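Local coordinates for protein 6-phospho-beta-d glycosidase (Streptococcus pyogenes, PDB 5FOO) that probably hydrolyses 6-phospho-beta-glucosides as a family 1 retaining glycoside hydrolase, with 6-phosphocyclophellitol bound in its active-site pocket, at residues Trp79-Asp84 and Leu96-Arg101; Tyr33-Glu36 and Leu41-Asp44. The protein carries 1 engineered substitution. All coordinates share one frame; numbering follows the deposited sequence.

Interaction 1 of 2, residues Trp79-Asp84 and Leu96-Arg101; sequences WTRLID and LAYYNR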
loop_
_atom_site.group_PDB
_atom_site.type_symbol
_atom_site.label_atom_id
_atom_site.label_comp_id
_atom_site.label_asym_id
_atom_site.label_seq_id
_atom_site.Cartn_x
_atom_site.Cartn_y
_atom_site.Cartn_z
ATOM N N TRP A 79 4.076 2.371 -14.160
ATOM C CA TRP A 79 5.040 1.901 -15.112
ATOM C C TRP A 79 4.410 1.735 -16.516
ATOM O O TRP A 79 5.016 2.107 -17.547
ATOM C CB TRP A 79 5.540 0.556 -14.568
ATOM C CG TRP A 79 6.791 0.026 -15.115
ATOM C CD1 TRP A 79 7.493 0.491 -16.187
ATOM C CD2 TRP A 79 7.514 -1.127 -14.611
ATOM N NE1 TRP A 79 8.604 -0.300 -16.403
ATOM C CE2 TRP A 79 8.647 -1.293 -15.443
ATOM C CE3 TRP A 79 7.304 -2.037 -13.532
ATOM C CZ2 TRP A 79 9.555 -2.325 -15.253
ATOM C CZ3 TRP A 79 8.204 -3.041 -13.344
ATOM C CH2 TRP A 79 9.318 -3.199 -14.214
ATOM N N THR A 80 3.188 1.199 -16.544
ATOM C CA THR A 80 2.475 0.951 -17.774
ATOM C C THR A 80 1.988 2.218 -18.480
ATOM O O THR A 80 1.672 2.136 -19.643
ATOM C CB THR A 80 1.240 0.044 -17.538
ATOM O OG1 THR A 80 0.364 0.615 -16.533
ATOM C CG2 THR A 80 1.684 -1.342 -17.167
ATOM N N ARG A 81 1.959 3.374 -17.797
ATOM C CA ARG A 81 1.638 4.689 -18.437
ATOM C C ARG A 81 2.889 5.470 -18.803
ATOM O O ARG A 81 2.936 6.062 -19.849
ATOM C CB ARG A 81 0.775 5.559 -17.494
ATOM C CG ARG A 81 0.386 6.887 -18.087
ATOM C CD ARG A 81 -0.517 7.666 -17.192
ATOM N NE ARG A 81 -1.806 7.051 -16.961
ATOM C CZ ARG A 81 -2.800 6.956 -17.827
ATOM N NH1 ARG A 81 -2.690 7.417 -19.025
ATOM N NH2 ARG A 81 -3.968 6.366 -17.452
ATOM N N LEU A 82 3.876 5.507 -17.919
ATOM C CA LEU A 82 5.059 6.382 -18.134
ATOM C C LEU A 82 6.032 5.860 -19.195
ATOM O O LEU A 82 6.666 6.648 -19.894
ATOM C CB LEU A 82 5.832 6.599 -16.852
ATOM C CG LEU A 82 6.980 7.632 -16.920
ATOM C CD1 LEU A 82 6.494 8.994 -17.492
ATOM C CD2 LEU A 82 7.546 7.807 -15.518
ATOM N N ILE A 83 6.166 4.538 -19.304
ATOM C CA ILE A 83 7.184 3.955 -20.132
ATOM C C ILE A 83 6.666 3.422 -21.454
ATOM O O ILE A 83 5.615 2.806 -21.530
ATOM C CB ILE A 83 7.953 2.872 -19.348
ATOM C CG1 ILE A 83 8.654 3.463 -18.127
ATOM C CG2 ILE A 83 8.965 2.161 -20.264
ATOM C CD1 ILE A 83 9.636 4.618 -18.408
ATOM N N ASP A 84 7.415 3.693 -22.512
ATOM C CA ASP A 84 7.071 3.268 -23.838
ATOM C C ASP A 84 7.737 1.890 -24.048
ATOM O O ASP A 84 7.062 0.873 -24.033
ATOM C CB ASP A 84 7.522 4.333 -24.851
ATOM C CG ASP A 84 7.386 3.874 -26.320
ATOM O OD1 ASP A 84 6.862 2.794 -26.642
ATOM O OD2 ASP A 84 7.860 4.600 -27.178
ATOM N N LEU A 96 4.161 11.201 -19.404
ATOM C CA LEU A 96 4.988 12.224 -18.796
ATOM C C LEU A 96 4.156 13.492 -18.571
ATOM O O LEU A 96 4.124 14.000 -17.446
ATOM C CB LEU A 96 6.206 12.536 -19.701
ATOM C CG LEU A 96 7.166 13.620 -19.263
ATOM C CD1 LEU A 96 7.722 13.189 -17.905
ATOM C CD2 LEU A 96 8.230 13.974 -20.373
ATOM N N ALA A 97 3.488 13.989 -19.622
ATOM C CA ALA A 97 2.571 15.155 -19.497
ATOM C C ALA A 97 1.505 14.878 -18.440
ATOM O O ALA A 97 1.180 15.786 -17.708
ATOM C CB ALA A 97 1.896 15.497 -20.830
ATOM N N TYR A 98 1.008 13.619 -18.331
ATOM C CA TYR A 98 -0.006 13.281 -17.300
ATOM C C TYR A 98 0.541 13.423 -15.860
ATOM O O TYR A 98 -0.077 14.068 -15.026
ATOM C CB TYR A 98 -0.705 11.902 -17.486
ATOM C CG TYR A 98 -1.671 11.668 -16.363
ATOM C CD1 TYR A 98 -2.850 12.405 -16.267
ATOM C CD2 TYR A 98 -1.379 10.797 -15.324
ATOM C CE1 TYR A 98 -3.708 12.256 -15.197
ATOM C CE2 TYR A 98 -2.234 10.634 -14.258
ATOM C CZ TYR A 98 -3.404 11.360 -14.197
ATOM O OH TYR A 98 -4.248 11.229 -13.108
ATOM N N TYR A 99 1.702 12.862 -15.566
ATOM C CA TYR A 99 2.244 12.910 -14.194
ATOM C C TYR A 99 2.751 14.348 -13.860
ATOM O O TYR A 99 2.646 14.833 -12.708
ATOM C CB TYR A 99 3.255 11.757 -13.938
ATOM C CG TYR A 99 2.519 10.433 -13.882
ATOM C CD1 TYR A 99 1.606 10.192 -12.861
ATOM C CD2 TYR A 99 2.688 9.432 -14.881
ATOM C CE1 TYR A 99 0.889 9.026 -12.814
ATOM C CE2 TYR A 99 1.967 8.259 -14.844
ATOM C CZ TYR A 99 1.061 8.068 -13.824
ATOM O OH TYR A 99 0.282 6.931 -13.778
ATOM N N ASN A 100 3.150 15.084 -14.900
ATOM C CA ASN A 100 3.451 16.505 -14.687
ATOM C C ASN A 100 2.174 17.281 -14.284
ATOM O O ASN A 100 2.256 18.101 -13.380
ATOM C CB ASN A 100 4.210 17.114 -15.854
ATOM C CG ASN A 100 5.708 16.836 -15.777
ATOM O OD1 ASN A 100 6.285 16.822 -14.680
ATOM N ND2 ASN A 100 6.344 16.569 -16.947
ATOM N N ARG A 101 1.018 16.949 -14.879
ATOM C CA ARG A 101 -0.283 17.565 -14.487
ATOM C C ARG A 101 -0.578 17.238 -13.019
ATOM O O ARG A 101 -0.841 18.136 -12.246
ATOM C CB ARG A 101 -1.461 17.095 -15.373
ATOM C CG ARG A 101 -1.655 17.767 -16.723
ATOM C CD ARG A 101 -2.759 17.105 -17.592
ATOM N NE ARG A 101 -4.029 16.929 -16.856
ATOM C CZ ARG A 101 -4.868 15.880 -16.983
ATOM N NH1 ARG A 101 -4.637 14.902 -17.839
ATOM N NH2 ARG A 101 -5.960 15.827 -16.260
#
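R81 meets Y98 and Y99 where the short helix 79-82, following barrel strand 72-76, packs on helix 93-108, which leads to the next strand, 112-116, of the (beta/alpha)8 barrel. With CG anti to the backbone N (chi1 -179°), the R81 chain runs out to the two tyrosines before bending at chi3. R81 CD comes nearest, 3.5 Å from Y99 CE2 and 3.7 Å from Y98 CD2, approaching both rings obliquely. The Y99 hydroxyl lies at the guanidinium edge, near its plane, with R81 NE 3.8 Å from Y99 OH, too long for a direct bond. E20 supplies the link instead, forming a salt bridge with R81 NE through OE1 and a hydrogen bond with Y99 OH through OE2. The guanidinium carbon R81 CZ stands 5.2 Å from the Y98 ring centroid, so any cation-pi attraction is weak. F23 O takes a further hydrogen bond from R81 NH1, which probably helps hold the buried guanidinium in place. Next in sequence, L82 makes the apolar part of the contact and also touches C149 of helix 136-153. The L82 CD1 methyl sits 4.2 Å from L96 CB and 3.7 Å from L96 N.

Interaction 2 of 2, residues Tyr33-Glu36 and Leu41-Asp44; sequences YWYE and LFYD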
loop_
_atom_site.group_PDB
_atom_site.type_symbol
_atom_site.label_atom_id
_atom_site.label_comp_id
_atom_site.label_asym_id
_atom_site.label_seq_id
_atom_site.Cartn_x
_atom_site.Cartn_y
_atom_site.Cartn_z
ATOM N N TYR A 33 -5.134 -6.584 -17.589
ATOM C CA TYR A 33 -5.135 -7.812 -18.371
ATOM C C TYR A 33 -6.154 -8.835 -17.876
ATOM O O TYR A 33 -6.943 -9.439 -18.677
ATOM C CB TYR A 33 -3.767 -8.478 -18.362
ATOM C CG TYR A 33 -3.766 -9.777 -19.123
ATOM C CD1 TYR A 33 -3.818 -9.767 -20.518
ATOM C CD2 TYR A 33 -3.652 -11.010 -18.458
ATOM C CE1 TYR A 33 -3.795 -10.956 -21.237
ATOM C CE2 TYR A 33 -3.615 -12.208 -19.161
ATOM C CZ TYR A 33 -3.708 -12.161 -20.554
ATOM O OH TYR A 33 -3.672 -13.293 -21.268
ATOM N N TRP A 34 -6.102 -9.024 -16.562
ATOM C CA TRP A 34 -7.019 -9.880 -15.866
ATOM C C TRP A 34 -8.484 -9.539 -16.093
ATOM O O TRP A 34 -9.312 -10.439 -16.319
ATOM C CB TRP A 34 -6.724 -9.911 -14.359
ATOM C CG TRP A 34 -7.079 -11.250 -13.658
ATOM C CD1 TRP A 34 -7.473 -12.433 -14.238
ATOM C CD2 TRP A 34 -7.040 -11.491 -12.258
ATOM N NE1 TRP A 34 -7.685 -13.383 -13.264
ATOM C CE2 TRP A 34 -7.437 -12.821 -12.045
ATOM C CE3 TRP A 34 -6.755 -10.681 -11.145
ATOM C CZ2 TRP A 34 -7.502 -13.381 -10.779
ATOM C CZ3 TRP A 34 -6.803 -11.249 -9.873
ATOM C CH2 TRP A 34 -7.162 -12.572 -9.703
ATOM N N TYR A 35 -8.830 -8.261 -15.990
ATOM C CA TYR A 35 -10.161 -7.843 -16.318
ATOM C C TYR A 35 -10.519 -8.119 -17.793
ATOM O O TYR A 35 -11.668 -8.489 -18.081
ATOM C CB TYR A 35 -10.433 -6.391 -15.926
ATOM C CG TYR A 35 -11.830 -5.967 -16.288
ATOM C CD1 TYR A 35 -12.896 -6.280 -15.451
ATOM C CD2 TYR A 35 -12.088 -5.344 -17.497
ATOM C CE1 TYR A 35 -14.204 -5.946 -15.790
ATOM C CE2 TYR A 35 -13.382 -5.006 -17.882
ATOM C CZ TYR A 35 -14.433 -5.316 -17.033
ATOM O OH TYR A 35 -15.696 -4.964 -17.372
ATOM N N GLU A 36 -9.591 -7.915 -18.714
ATOM C CA GLU A 36 -9.877 -8.214 -20.139
ATOM C C GLU A 36 -10.245 -9.693 -20.361
ATOM O O GLU A 36 -11.179 -10.005 -21.105
ATOM C CB GLU A 36 -8.724 -7.834 -21.052
ATOM C CG GLU A 36 -8.599 -6.336 -21.299
ATOM C CD GLU A 36 -7.466 -5.986 -22.265
ATOM O OE1 GLU A 36 -6.841 -6.880 -22.878
ATOM O OE2 GLU A 36 -7.125 -4.799 -22.357
ATOM N N LEU A 41 -15.086 -12.152 -12.742
ATOM C CA LEU A 41 -14.438 -12.152 -11.434
ATOM C C LEU A 41 -14.540 -10.816 -10.719
ATOM O O LEU A 41 -14.159 -10.742 -9.548
ATOM C CB LEU A 41 -12.992 -12.574 -11.527
ATOM C CG LEU A 41 -12.614 -13.897 -12.193
ATOM C CD1 LEU A 41 -11.101 -13.969 -12.213
ATOM C CD2 LEU A 41 -13.228 -15.119 -11.509
ATOM N N PHE A 42 -15.071 -9.780 -11.380
ATOM C CA PHE A 42 -15.057 -8.430 -10.847
ATOM C C PHE A 42 -16.434 -8.005 -10.521
ATOM O O PHE A 42 -17.307 -8.027 -11.366
ATOM C CB PHE A 42 -14.376 -7.450 -11.856
ATOM C CG PHE A 42 -12.913 -7.699 -12.040
ATOM C CD1 PHE A 42 -12.446 -8.759 -12.856
ATOM C CD2 PHE A 42 -11.979 -6.929 -11.365
ATOM C CE1 PHE A 42 -11.071 -9.046 -12.973
ATOM C CE2 PHE A 42 -10.589 -7.173 -11.519
ATOM C CZ PHE A 42 -10.120 -8.230 -12.319
ATOM N N TYR A 43 -16.635 -7.549 -9.292
ATOM C CA TYR A 43 -17.956 -7.073 -8.864
ATOM C C TYR A 43 -18.690 -6.099 -9.806
ATOM O O TYR A 43 -18.173 -5.052 -10.193
ATOM C CB TYR A 43 -17.850 -6.484 -7.464
ATOM C CG TYR A 43 -19.160 -6.403 -6.750
ATOM C CD1 TYR A 43 -19.710 -7.515 -6.113
ATOM C CD2 TYR A 43 -19.852 -5.221 -6.730
ATOM C CE1 TYR A 43 -20.942 -7.413 -5.455
ATOM C CE2 TYR A 43 -21.058 -5.096 -6.115
ATOM C CZ TYR A 43 -21.617 -6.187 -5.498
ATOM O OH TYR A 43 -22.823 -5.947 -4.902
ATOM N N ASP A 44 -19.954 -6.433 -10.126
ATOM C CA ASP A 44 -20.798 -5.736 -11.104
ATOM C C ASP A 44 -20.147 -5.589 -12.472
ATOM O O ASP A 44 -20.552 -4.715 -13.220
ATOM C CB ASP A 44 -21.300 -4.361 -10.615
ATOM C CG ASP A 44 -22.291 -4.472 -9.479
ATOM O OD1 ASP A 44 -22.844 -5.536 -9.260
ATOM O OD2 ASP A 44 -22.541 -3.494 -8.769
#
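Y35 and F42 form a T-shaped (edge-to-face) aromatic pair where the chain leaves helix 30-37 and turns back along it, in the loop that precedes helix 54-67 of the TIM barrel. The tight part centres on the F42 ring. Ring centroids are 5.3 Å apart with planes at 78°, and the edge of Y35 is directed at the face of F42. Within the ring pair, Y35 CD1 comes nearest, 3.6 Å from F42 CD1, toward the rim of that face and not over its centre. The CB of Y35 adds a CH-pi contact, 4.2 Å from the F42 ring centroid and 20° off the ring normal. F42 has CG anti to its carbonyl carbon (chi1 -67°), which directs the ring at the helix, and its outer end continues past Y35 to W34, with F42 CZ 4.3 Å from W34 CB. This buried ring also touches L425, and its side chain lies about 11 Å (nearest atoms) from the bound 6-phosphocyclophellitol, so it is not one of the residues that line the ligand pocket.

The more open side is that of L41, an exposed residue that offers one methyl. L41 CD1 approaches the W34 indole obliquely, the two side chains crossing at about a right angle. W34 itself is buried and sets its ring edge-to-face with Y180, while its NE1 has a weak hydrogen bond to E38. Y35, partly exposed, hands its hydroxyl to Y45 O. No hydrogen bond joins the two segments; at the L41 end the nearest pair is L41 CD1 to W34 NE1, at 3.6 Å.

From the N terminus the chain first passes helix 30-37, and interaction 2 closes a short loop as residues 41-44 fold back against it. Helix 54-67 and barrel strand 72-76 follow before interaction 1 brings 79-84 against 96-101, closing a second loop with eleven residues between its segments. The loops lie in series, neither enclosing nor crossing the other. Their centres are 24 Å apart, and their nearest atoms, about 9 Å apart, do not touch. Interaction 2 secures a loop between the first and second barrel strands near the ligand pocket, whereas interaction 1 joins two helices between the second and third strands.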